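Local coordinates for pseudopodium-enriched atypical kinase 1 (Homo sapiens, PDB 6BHC), which is a pseudokinase that dimerises through its kinase fold and probably serves cell signalling as a scaffold more than as an enzyme, at residues A[68-76]-A[85-93]; A[119-130]-A[142-152]. The protein carries 1 engineered substitution. All coordinates share one frame; numbering follows the deposited sequence.

Interaction 1: residues A[68-76]-A[85-93]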
loop_
_atom_site.group_PDB
_atom_site.type_symbol
_atom_site.label_atom_id
_atom_site.label_comp_id
_atom_site.label_asym_id
_atom_site.label_seq_id
_atom_site.Cartn_x
_atom_site.Cartn_y
_atom_site.Cartn_z
ATOM N N ALA A 68 4.262 9.210 -37.680
ATOM C CA ALA A 68 5.291 10.015 -37.047
ATOM C C ALA A 68 6.116 10.752 -38.100
ATOM O O ALA A 68 5.900 10.621 -39.307
ATOM C CB ALA A 68 6.179 9.142 -36.162
ATOM N N GLY A 69 7.083 11.540 -37.632
ATOM C CA GLY A 69 7.930 12.313 -38.523
ATOM C C GLY A 69 8.927 11.497 -39.319
ATOM O O GLY A 69 9.482 12.016 -40.293
ATOM N N ASP A 70 9.166 10.244 -38.937
ATOM C CA ASP A 70 10.149 9.412 -39.614
ATOM C C ASP A 70 9.584 8.130 -40.206
ATOM O O ASP A 70 10.298 7.454 -40.955
ATOM C CB ASP A 70 11.291 9.041 -38.653
ATOM C CG ASP A 70 10.811 8.232 -37.460
ATOM O OD1 ASP A 70 9.604 8.294 -37.146
ATOM O OD2 ASP A 70 11.641 7.534 -36.836
ATOM N N ALA A 71 8.338 7.775 -39.905
ATOM C CA ALA A 71 7.823 6.478 -40.320
ATOM C C ALA A 71 6.309 6.460 -40.183
ATOM O O ALA A 71 5.694 7.391 -39.656
ATOM C CB ALA A 71 8.446 5.347 -39.499
ATOM N N VAL A 72 5.718 5.373 -40.672
ATOM C CA VAL A 72 4.305 5.075 -40.487
ATOM C C VAL A 72 4.206 3.790 -39.676
ATOM O O VAL A 72 5.066 2.907 -39.773
ATOM C CB VAL A 72 3.565 4.959 -41.842
ATOM C CG1 VAL A 72 4.033 3.733 -42.618
ATOM C CG2 VAL A 72 2.064 4.938 -41.639
ATOM N N TYR A 73 3.167 3.697 -38.850
ATOM C CA TYR A 73 3.005 2.591 -37.916
ATOM C C TYR A 73 1.739 1.805 -38.223
ATOM O O TYR A 73 0.695 2.386 -38.538
ATOM C CB TYR A 73 2.947 3.087 -36.470
ATOM C CG TYR A 73 4.271 3.555 -35.920
ATOM C CD1 TYR A 73 5.144 2.663 -35.308
ATOM C CD2 TYR A 73 4.645 4.890 -35.999
ATOM C CE1 TYR A 73 6.354 3.090 -34.794
ATOM C CE2 TYR A 73 5.852 5.325 -35.490
ATOM C CZ TYR A 73 6.702 4.421 -34.889
ATOM O OH TYR A 73 7.905 4.849 -34.381
ATOM N N TYR A 74 1.837 0.482 -38.108
ATOM C CA TYR A 74 0.699 -0.409 -38.281
ATOM C C TYR A 74 0.723 -1.463 -37.187
ATOM O O TYR A 74 1.761 -2.089 -36.952
ATOM C CB TYR A 74 0.722 -1.090 -39.655
ATOM C CG TYR A 74 0.448 -0.171 -40.822
ATOM C CD1 TYR A 74 1.480 0.510 -41.452
ATOM C CD2 TYR A 74 -0.843 0.001 -41.306
ATOM C CE1 TYR A 74 1.234 1.347 -42.525
ATOM C CE2 TYR A 74 -1.100 0.834 -42.378
ATOM C CZ TYR A 74 -0.058 1.505 -42.983
ATOM O OH TYR A 74 -0.307 2.336 -44.050
ATOM N N THR A 75 -0.411 -1.655 -36.521
ATOM C CA THR A 75 -0.540 -2.763 -35.587
ATOM C C THR A 75 -0.540 -4.079 -36.353
ATOM O O THR A 75 -1.160 -4.197 -37.413
ATOM C CB THR A 75 -1.822 -2.629 -34.766
ATOM O OG1 THR A 75 -2.957 -2.675 -35.639
ATOM C CG2 THR A 75 -1.831 -1.313 -34.009
ATOM N N ALA A 76 0.167 -5.071 -35.818
ATOM C CA ALA A 76 0.346 -6.330 -36.523
ATOM C C ALA A 76 0.315 -7.491 -35.542
ATOM O O ALA A 76 0.598 -7.340 -34.351
ATOM C CB ALA A 76 1.658 -6.351 -37.316
ATOM N N ASN A 85 1.146 -7.703 -28.474
ATOM C CA ASN A 85 1.117 -6.429 -29.178
ATOM C C ASN A 85 2.415 -6.211 -29.942
ATOM O O ASN A 85 3.507 -6.303 -29.372
ATOM C CB ASN A 85 0.884 -5.283 -28.196
ATOM C CG ASN A 85 -0.474 -5.353 -27.531
ATOM O OD1 ASN A 85 -1.437 -5.847 -28.114
ATOM N ND2 ASN A 85 -0.557 -4.862 -26.301
ATOM N N TYR A 86 2.290 -5.927 -31.234
ATOM C CA TYR A 86 3.425 -5.573 -32.070
ATOM C C TYR A 86 3.009 -4.461 -33.017
ATOM O O TYR A 86 1.865 -4.424 -33.477
ATOM C CB TYR A 86 3.945 -6.775 -32.873
ATOM C CG TYR A 86 4.656 -7.823 -32.045
ATOM C CD1 TYR A 86 6.003 -7.690 -31.728
ATOM C CD2 TYR A 86 3.987 -8.953 -31.594
ATOM C CE1 TYR A 86 6.659 -8.649 -30.976
ATOM C CE2 TYR A 86 4.634 -9.916 -30.843
ATOM C CZ TYR A 86 5.969 -9.760 -30.538
ATOM O OH TYR A 86 6.615 -10.719 -29.790
ATOM N N ALA A 87 3.941 -3.556 -33.299
ATOM C CA ALA A 87 3.730 -2.474 -34.247
ATOM C C ALA A 87 4.812 -2.538 -35.315
ATOM O O ALA A 87 5.991 -2.727 -34.999
ATOM C CB ALA A 87 3.748 -1.113 -33.547
ATOM N N VAL A 88 4.406 -2.393 -36.572
ATOM C CA VAL A 88 5.319 -2.399 -37.708
ATOM C C VAL A 88 5.648 -0.955 -38.056
ATOM O O VAL A 88 4.755 -0.170 -38.397
ATOM C CB VAL A 88 4.714 -3.138 -38.911
ATOM C CG1 VAL A 88 5.550 -2.896 -40.151
ATOM C CG2 VAL A 88 4.609 -4.626 -38.617
ATOM N N LYS A 89 6.926 -0.602 -37.962
ATOM C CA LYS A 89 7.395 0.752 -38.235
ATOM C C LYS A 89 8.085 0.760 -39.595
ATOM O O LYS A 89 9.158 0.170 -39.757
ATOM C CB LYS A 89 8.337 1.223 -37.127
ATOM C CG LYS A 89 8.872 2.629 -37.311
ATOM C CD LYS A 89 9.871 2.997 -36.222
ATOM C CE LYS A 89 10.418 4.402 -36.428
ATOM N NZ LYS A 89 11.364 4.804 -35.348
ATOM N N ILE A 90 7.468 1.424 -40.568
ATOM C CA ILE A 90 7.980 1.495 -41.932
ATOM C C ILE A 90 8.609 2.869 -42.120
ATOM O O ILE A 90 7.903 3.874 -42.254
ATOM C CB ILE A 90 6.875 1.241 -42.966
ATOM C CG1 ILE A 90 6.081 -0.016 -42.609
ATOM C CG2 ILE A 90 7.475 1.105 -44.359
ATOM C CD1 ILE A 90 4.916 -0.283 -43.540
ATOM N N CYS A 91 9.937 2.917 -42.150
ATOM C CA CYS A 91 10.666 4.175 -42.151
ATOM C C CYS A 91 10.623 4.837 -43.528
ATOM O O CYS A 91 10.401 4.191 -44.556
ATOM C CB CYS A 91 12.111 3.944 -41.709
ATOM S SG CYS A 91 12.241 3.159 -40.083
ATOM N N LYS A 92 10.843 6.153 -43.537
ATOM C CA LYS A 92 10.722 6.915 -44.774
ATOM C C LYS A 92 11.989 6.858 -45.619
ATOM O O LYS A 92 11.920 7.018 -46.842
ATOM C CB LYS A 92 10.363 8.367 -44.460
ATOM C CG LYS A 92 9.015 8.537 -43.771
ATOM C CD LYS A 92 8.716 9.998 -43.478
ATOM C CE LYS A 92 7.351 10.164 -42.819
ATOM N NZ LYS A 92 7.062 11.594 -42.498
ATOM N N SER A 93 13.141 6.632 -44.999
ATOM C CA SER A 93 14.406 6.586 -45.730
ATOM C C SER A 93 15.375 5.587 -45.102
ATOM O O SER A 93 16.245 5.042 -45.777
ATOM C CB SER A 93 15.043 7.976 -45.782
ATOM O OG SER A 93 14.231 8.882 -46.509
HETATM O O HOH W 1 -0.494 -6.563 -32.089
#

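Interaction 2: residues A[119-130]-A[142-152]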
loop_
_atom_site.group_PDB
_atom_site.type_symbol
_atom_site.label_atom_id
_atom_site.label_comp_id
_atom_site.label_asym_id
_atom_site.label_seq_id
_atom_site.Cartn_x
_atom_site.Cartn_y
_atom_site.Cartn_z
ATOM N N GLN A 119 11.990 1.715 -27.897
ATOM C CA GLN A 119 12.669 0.432 -27.973
ATOM C C GLN A 119 12.211 -0.313 -29.219
ATOM O O GLN A 119 11.118 -0.082 -29.742
ATOM C CB GLN A 119 12.386 -0.421 -26.732
ATOM C CG GLN A 119 12.558 0.300 -25.409
ATOM C CD GLN A 119 12.050 -0.519 -24.236
ATOM O OE1 GLN A 119 12.412 -1.686 -24.074
ATOM N NE2 GLN A 119 11.196 0.085 -23.419
ATOM N N ASP A 120 13.062 -1.222 -29.691
ATOM C CA ASP A 120 12.729 -2.065 -30.828
ATOM C C ASP A 120 13.198 -3.484 -30.549
ATOM O O ASP A 120 14.135 -3.703 -29.778
ATOM C CB ASP A 120 13.355 -1.544 -32.131
ATOM C CG ASP A 120 14.866 -1.659 -32.140
ATOM O OD1 ASP A 120 15.380 -2.709 -32.583
ATOM O OD2 ASP A 120 15.541 -0.701 -31.709
ATOM N N CYS A 121 12.534 -4.448 -31.187
ATOM C CA CYS A 121 12.877 -5.858 -31.048
ATOM C C CYS A 121 13.310 -6.460 -32.381
ATOM O O CYS A 121 13.140 -7.659 -32.614
ATOM C CB CYS A 121 11.709 -6.646 -30.453
ATOM S SG CYS A 121 10.162 -6.553 -31.387
ATOM N N GLY A 122 13.871 -5.637 -33.264
ATOM C CA GLY A 122 14.366 -6.125 -34.534
ATOM C C GLY A 122 14.057 -5.215 -35.705
ATOM O O GLY A 122 13.251 -4.288 -35.588
ATOM N N HIS A 123 14.699 -5.474 -36.841
ATOM C CA HIS A 123 14.497 -4.686 -38.048
ATOM C C HIS A 123 14.983 -5.494 -39.242
ATOM O O HIS A 123 15.812 -6.398 -39.105
ATOM C CB HIS A 123 15.225 -3.342 -37.970
ATOM C CG HIS A 123 16.681 -3.463 -37.651
ATOM N ND1 HIS A 123 17.621 -3.826 -38.590
ATOM C CD2 HIS A 123 17.359 -3.277 -36.493
ATOM C CE1 HIS A 123 18.816 -3.854 -38.027
ATOM N NE2 HIS A 123 18.684 -3.525 -36.754
ATOM N N PHE A 124 14.459 -5.153 -40.416
ATOM C CA PHE A 124 14.805 -5.855 -41.646
ATOM C C PHE A 124 14.341 -5.023 -42.834
ATOM O O PHE A 124 13.567 -4.073 -42.688
ATOM C CB PHE A 124 14.183 -7.257 -41.689
ATOM C CG PHE A 124 12.683 -7.262 -41.564
ATOM C CD1 PHE A 124 12.080 -7.296 -40.318
ATOM C CD2 PHE A 124 11.879 -7.240 -42.692
ATOM C CE1 PHE A 124 10.701 -7.302 -40.199
ATOM C CE2 PHE A 124 10.500 -7.245 -42.581
ATOM C CZ PHE A 124 9.911 -7.277 -41.333
ATOM N N LEU A 125 14.832 -5.393 -44.014
ATOM C CA LEU A 125 14.383 -4.808 -45.267
ATOM C C LEU A 125 13.220 -5.614 -45.826
ATOM O O LEU A 125 13.140 -6.832 -45.645
ATOM C CB LEU A 125 15.521 -4.767 -46.289
ATOM C CG LEU A 125 16.768 -3.960 -45.926
ATOM C CD1 LEU A 125 17.842 -4.136 -46.989
ATOM C CD2 LEU A 125 16.422 -2.491 -45.748
ATOM N N ALA A 126 12.315 -4.925 -46.518
ATOM C CA ALA A 126 11.143 -5.591 -47.067
ATOM C C ALA A 126 10.542 -4.737 -48.171
ATOM O O ALA A 126 10.595 -3.505 -48.122
ATOM C CB ALA A 126 10.094 -5.864 -45.984
ATOM N N GLU A 127 9.962 -5.409 -49.164
ATOM C CA GLU A 127 9.211 -4.741 -50.221
ATOM C C GLU A 127 7.809 -4.443 -49.704
ATOM O O GLU A 127 7.029 -5.361 -49.437
ATOM C CB GLU A 127 9.165 -5.607 -51.477
ATOM C CG GLU A 127 10.517 -5.831 -52.133
ATOM C CD GLU A 127 10.430 -6.716 -53.362
ATOM O OE1 GLU A 127 9.378 -7.358 -53.561
ATOM O OE2 GLU A 127 11.411 -6.765 -54.131
ATOM N N VAL A 128 7.491 -3.162 -49.557
ATOM C CA VAL A 128 6.221 -2.737 -48.974
ATOM C C VAL A 128 5.336 -2.171 -50.078
ATOM O O VAL A 128 5.822 -1.405 -50.924
ATOM C CB VAL A 128 6.445 -1.706 -47.854
ATOM C CG1 VAL A 128 5.136 -1.366 -47.156
ATOM C CG2 VAL A 128 7.465 -2.221 -46.855
ATOM N N PRO A 129 4.051 -2.525 -50.124
ATOM C CA PRO A 129 3.156 -1.922 -51.120
ATOM C C PRO A 129 3.043 -0.417 -50.927
ATOM O O PRO A 129 3.019 0.084 -49.800
ATOM C CB PRO A 129 1.817 -2.622 -50.865
ATOM C CG PRO A 129 2.176 -3.896 -50.175
ATOM C CD PRO A 129 3.384 -3.586 -49.348
ATOM N N ASN A 130 2.966 0.303 -52.048
ATOM C CA ASN A 130 2.873 1.758 -52.000
ATOM C C ASN A 130 1.572 2.236 -51.372
ATOM O O ASN A 130 1.526 3.357 -50.854
ATOM C CB ASN A 130 3.012 2.341 -53.409
ATOM C CG ASN A 130 4.408 2.175 -53.978
ATOM O OD1 ASN A 130 5.224 1.421 -53.446
ATOM N ND2 ASN A 130 4.686 2.879 -55.068
ATOM N N GLN A 142 6.702 -1.044 -56.619
ATOM C CA GLN A 142 7.058 -1.526 -55.293
ATOM C C GLN A 142 8.534 -1.282 -55.009
ATOM O O GLN A 142 9.393 -1.490 -55.869
ATOM C CB GLN A 142 6.731 -3.013 -55.165
ATOM C CG GLN A 142 6.721 -3.522 -53.736
ATOM C CD GLN A 142 5.650 -4.568 -53.504
ATOM O OE1 GLN A 142 5.260 -4.833 -52.368
ATOM N NE2 GLN A 142 5.164 -5.166 -54.585
ATOM N N ARG A 143 8.826 -0.834 -53.789
ATOM C CA ARG A 143 10.180 -0.490 -53.387
ATOM C C ARG A 143 10.502 -1.120 -52.038
ATOM O O ARG A 143 9.611 -1.533 -51.290
ATOM C CB ARG A 143 10.377 1.030 -53.316
ATOM C CG ARG A 143 10.171 1.731 -54.645
ATOM C CD ARG A 143 11.128 2.895 -54.812
ATOM N NE ARG A 143 11.359 3.195 -56.222
ATOM C CZ ARG A 143 12.237 4.089 -56.663
ATOM N NH1 ARG A 143 12.973 4.780 -55.804
ATOM N NH2 ARG A 143 12.380 4.291 -57.966
ATOM N N SER A 144 11.795 -1.185 -51.738
ATOM C CA SER A 144 12.275 -1.766 -50.493
ATOM C C SER A 144 12.445 -0.682 -49.439
ATOM O O SER A 144 12.978 0.396 -49.718
ATOM C CB SER A 144 13.601 -2.496 -50.715
ATOM O OG SER A 144 14.079 -3.059 -49.506
ATOM N N HIS A 145 11.987 -0.975 -48.224
ATOM C CA HIS A 145 12.049 -0.036 -47.117
ATOM C C HIS A 145 12.570 -0.741 -45.873
ATOM O O HIS A 145 12.506 -1.967 -45.752
ATOM C CB HIS A 145 10.676 0.586 -46.824
ATOM C CG HIS A 145 10.175 1.485 -47.911
ATOM N ND1 HIS A 145 10.224 2.859 -47.820
ATOM C CD2 HIS A 145 9.617 1.207 -49.113
ATOM C CE1 HIS A 145 9.718 3.389 -48.921
ATOM N NE2 HIS A 145 9.343 2.408 -49.720
ATOM N N VAL A 146 13.088 0.058 -44.944
ATOM C CA VAL A 146 13.525 -0.451 -43.650
ATOM C C VAL A 146 12.302 -0.601 -42.755
ATOM O O VAL A 146 11.577 0.368 -42.509
ATOM C CB VAL A 146 14.568 0.476 -43.009
ATOM C CG1 VAL A 146 14.968 -0.047 -41.636
ATOM C CG2 VAL A 146 15.784 0.611 -43.911
ATOM N N VAL A 147 12.068 -1.816 -42.270
ATOM C CA VAL A 147 10.933 -2.124 -41.408
ATOM C C VAL A 147 11.457 -2.413 -40.011
ATOM O O VAL A 147 12.334 -3.267 -39.835
ATOM C CB VAL A 147 10.119 -3.312 -41.949
ATOM C CG1 VAL A 147 9.010 -3.678 -40.977
ATOM C CG2 VAL A 147 9.547 -2.981 -43.320
ATOM N N VAL A 148 10.924 -1.703 -39.022
ATOM C CA VAL A 148 11.314 -1.861 -37.628
ATOM C C VAL A 148 10.110 -2.370 -36.847
ATOM O O VAL A 148 8.975 -1.951 -37.099
ATOM C CB VAL A 148 11.840 -0.535 -37.036
ATOM C CG1 VAL A 148 12.344 -0.738 -35.616
ATOM C CG2 VAL A 148 12.938 0.039 -37.922
ATOM N N ILE A 149 10.359 -3.281 -35.910
ATOM C CA ILE A 149 9.317 -3.867 -35.074
ATOM C C ILE A 149 9.498 -3.354 -33.653
ATOM O O ILE A 149 10.622 -3.323 -33.136
ATOM C CB ILE A 149 9.361 -5.405 -35.113
ATOM C CG1 ILE A 149 9.389 -5.900 -36.561
ATOM C CG2 ILE A 149 8.168 -5.996 -34.377
ATOM C CD1 ILE A 149 8.206 -5.440 -37.384
ATOM N N THR A 150 8.396 -2.948 -33.025
ATOM C CA THR A 150 8.417 -2.469 -31.650
ATOM C C THR A 150 7.236 -3.055 -30.892
ATOM O O THR A 150 6.185 -3.341 -31.473
ATOM C CB THR A 150 8.381 -0.932 -31.577
ATOM O OG1 THR A 150 8.313 -0.517 -30.207
ATOM C CG2 THR A 150 7.178 -0.383 -32.331
ATOM N N ARG A 151 7.420 -3.238 -29.583
ATOM C CA ARG A 151 6.372 -3.790 -28.734
ATOM C C ARG A 151 5.483 -2.724 -28.109
ATOM O O ARG A 151 4.384 -3.050 -27.646
ATOM C CB ARG A 151 6.984 -4.654 -27.626
ATOM C CG ARG A 151 7.667 -5.918 -28.130
ATOM C CD ARG A 151 8.079 -6.831 -26.983
ATOM N NE ARG A 151 8.525 -8.139 -27.461
ATOM C CZ ARG A 151 9.796 -8.471 -27.662
ATOM N NH1 ARG A 151 10.105 -9.684 -28.101
ATOM N NH2 ARG A 151 10.761 -7.593 -27.420
ATOM N N GLU A 152 5.926 -1.469 -28.082
ATOM C CA GLU A 152 5.116 -0.362 -27.570
ATOM C C GLU A 152 4.386 0.260 -28.753
ATOM O O GLU A 152 4.977 0.997 -29.547
ATOM C CB GLU A 152 5.984 0.661 -26.844
ATOM C CG GLU A 152 6.625 0.151 -25.557
ATOM C CD GLU A 152 7.828 -0.741 -25.807
ATOM O OE1 GLU A 152 8.457 -0.610 -26.878
ATOM O OE2 GLU A 152 8.142 -1.576 -24.931
HETATM O O HOH W 2 9.350 1.893 -27.385
HETATM O O HOH W 3 9.970 -3.356 -24.970
HETATM O O HOH W 4 8.331 -0.996 -22.002
#

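Interaction 1: residues A[68-76]-A[85-93]
Lys-89 and Tyr-73 lie alongside each other, pointing the same way from neighbouring antiparallel strands. With CG anti to the backbone N (chi1 -179°) and the chain extended, the lysine runs along the tyrosine, Lys-89 CD 3.3 Å from Tyr-73 OH. Ala-71 CB packs on the same aliphatic chain, 3.5 Å from Lys-89 CG. On the other face, Val-72 CG1 touches Ile-90 CB at 3.8 Å, and Ala-76 CB meets Val-88 CG2 at 3.7 Å.

A salt bridge tops the lysine: Lys-89 NZ reaches the syn side of Asp-70 OD2 at 3.1 Å, the two side chains crossing at about a right angle. Gln-118 takes a second bond from Lys-89 NZ through OE1 and is bonded to Tyr-73 OH through NE2, so one amide spans both polar ends.

Paired backbone bonds tie Val-72 to Ile-90 and Tyr-74 to Val-88; the straightest, Val-88 N to Tyr-74 O, is 2.7 Å. Past the strands, Lys-92 N still bonds Asp-70 O.

Strands 71-76 and 85-91 correspond to beta2 and beta3 of the antiparallel protein-kinase N-lobe sheet. Strand 57-59 packs against Tyr-74, Ala-76 and Val-88, strand 143-150 borders 85-91, and Leu-210 of strand 209-212 meets Tyr-73.

Interaction 2: residues A[119-130]-A[142-152]
Phe-124 lays one face of its ring over Val-147, the two side chains running side by side in the same direction. Val-147 CB stands 4.2 Å from the ring centroid and 18° off the normal, a CH-pi contact displaced toward the rim, while its CG1 approaches Phe-124 CZ at 3.7 Å. The first torsion of Phe-124 (chi1 58°) tucks CG between the backbone N and the carbonyl carbon, which swings the ring across to the partner strand. Ile-149 meets the ring at a slant, and Phe-49 and Phe-57 add aromatic neighbours. The other valine branch, Val-147 CG2, turns to Ala-126 CB and Val-128 CG2. On the opposite sheet face Leu-125 CD2 touches Val-146 CG2 at 3.7 Å, the two side chains slanting across each other.

Past the start of strand 123-128, Cys-121 SG sits 4.1 Å above the plane of the Arg-151 guanidinium, over its centre, and also packs on Ile-149 CG2. Cys-121 CB lies over the same group, 3.3 Å from Arg-151 NH2. Arg-151 NH1 is bonded to the carbonyl of Asp-45. One water joins the backbone N of Gln-119 to Glu-152 OE1, and two more bridge the Gln-119 amide to Glu-152 OE2, their bonds to the amide weak; amide and carboxylate are turned 24° apart. Thr-150 OG1 donates to Gln-119 O at 2.9 Å, extending the pairing past the last ladder bond, Cys-121 N to Ile-149 O.

Along the strands paired backbone bonds link Phe-124 with Val-147 and Ala-126 with His-145; Val-147 N to Phe-124 O is 2.7 Å. Strands 123-128 and 143-150 correspond to beta4 and beta5 of a protein-kinase N-lobe, and the chain straight after Thr-150, Arg-151 and Glu-152 included, probably corresponds to the start of the hinge.

How the interactions relate
Interactions 1 and 2 are consecutive strand pairs of one antiparallel sheet, their centres about 7 Å apart. Strand 85-91 of interaction 1 lies beside strand 143-150 of interaction 2, with Lys-89 N 2.6 Å from Val-148 O and Ala-87 N 2.9 Å from Thr-150 O, both probable hydrogen bonds. On one face of this seam Val-88 CG1 meets Val-147 CG1 at 3.6 Å, so the apolar layers of the two pairs merge. The sequence Ala-87, Val-88, Lys-89 corresponds to the VAIK motif of kinase beta3, which probably places Lys-89 at the nucleotide cleft; in this pseudokinase the cleft is unusual. Gln-118, the polar partner of Lys-89, directly precedes residues 119-130 and so ties the two interactions together.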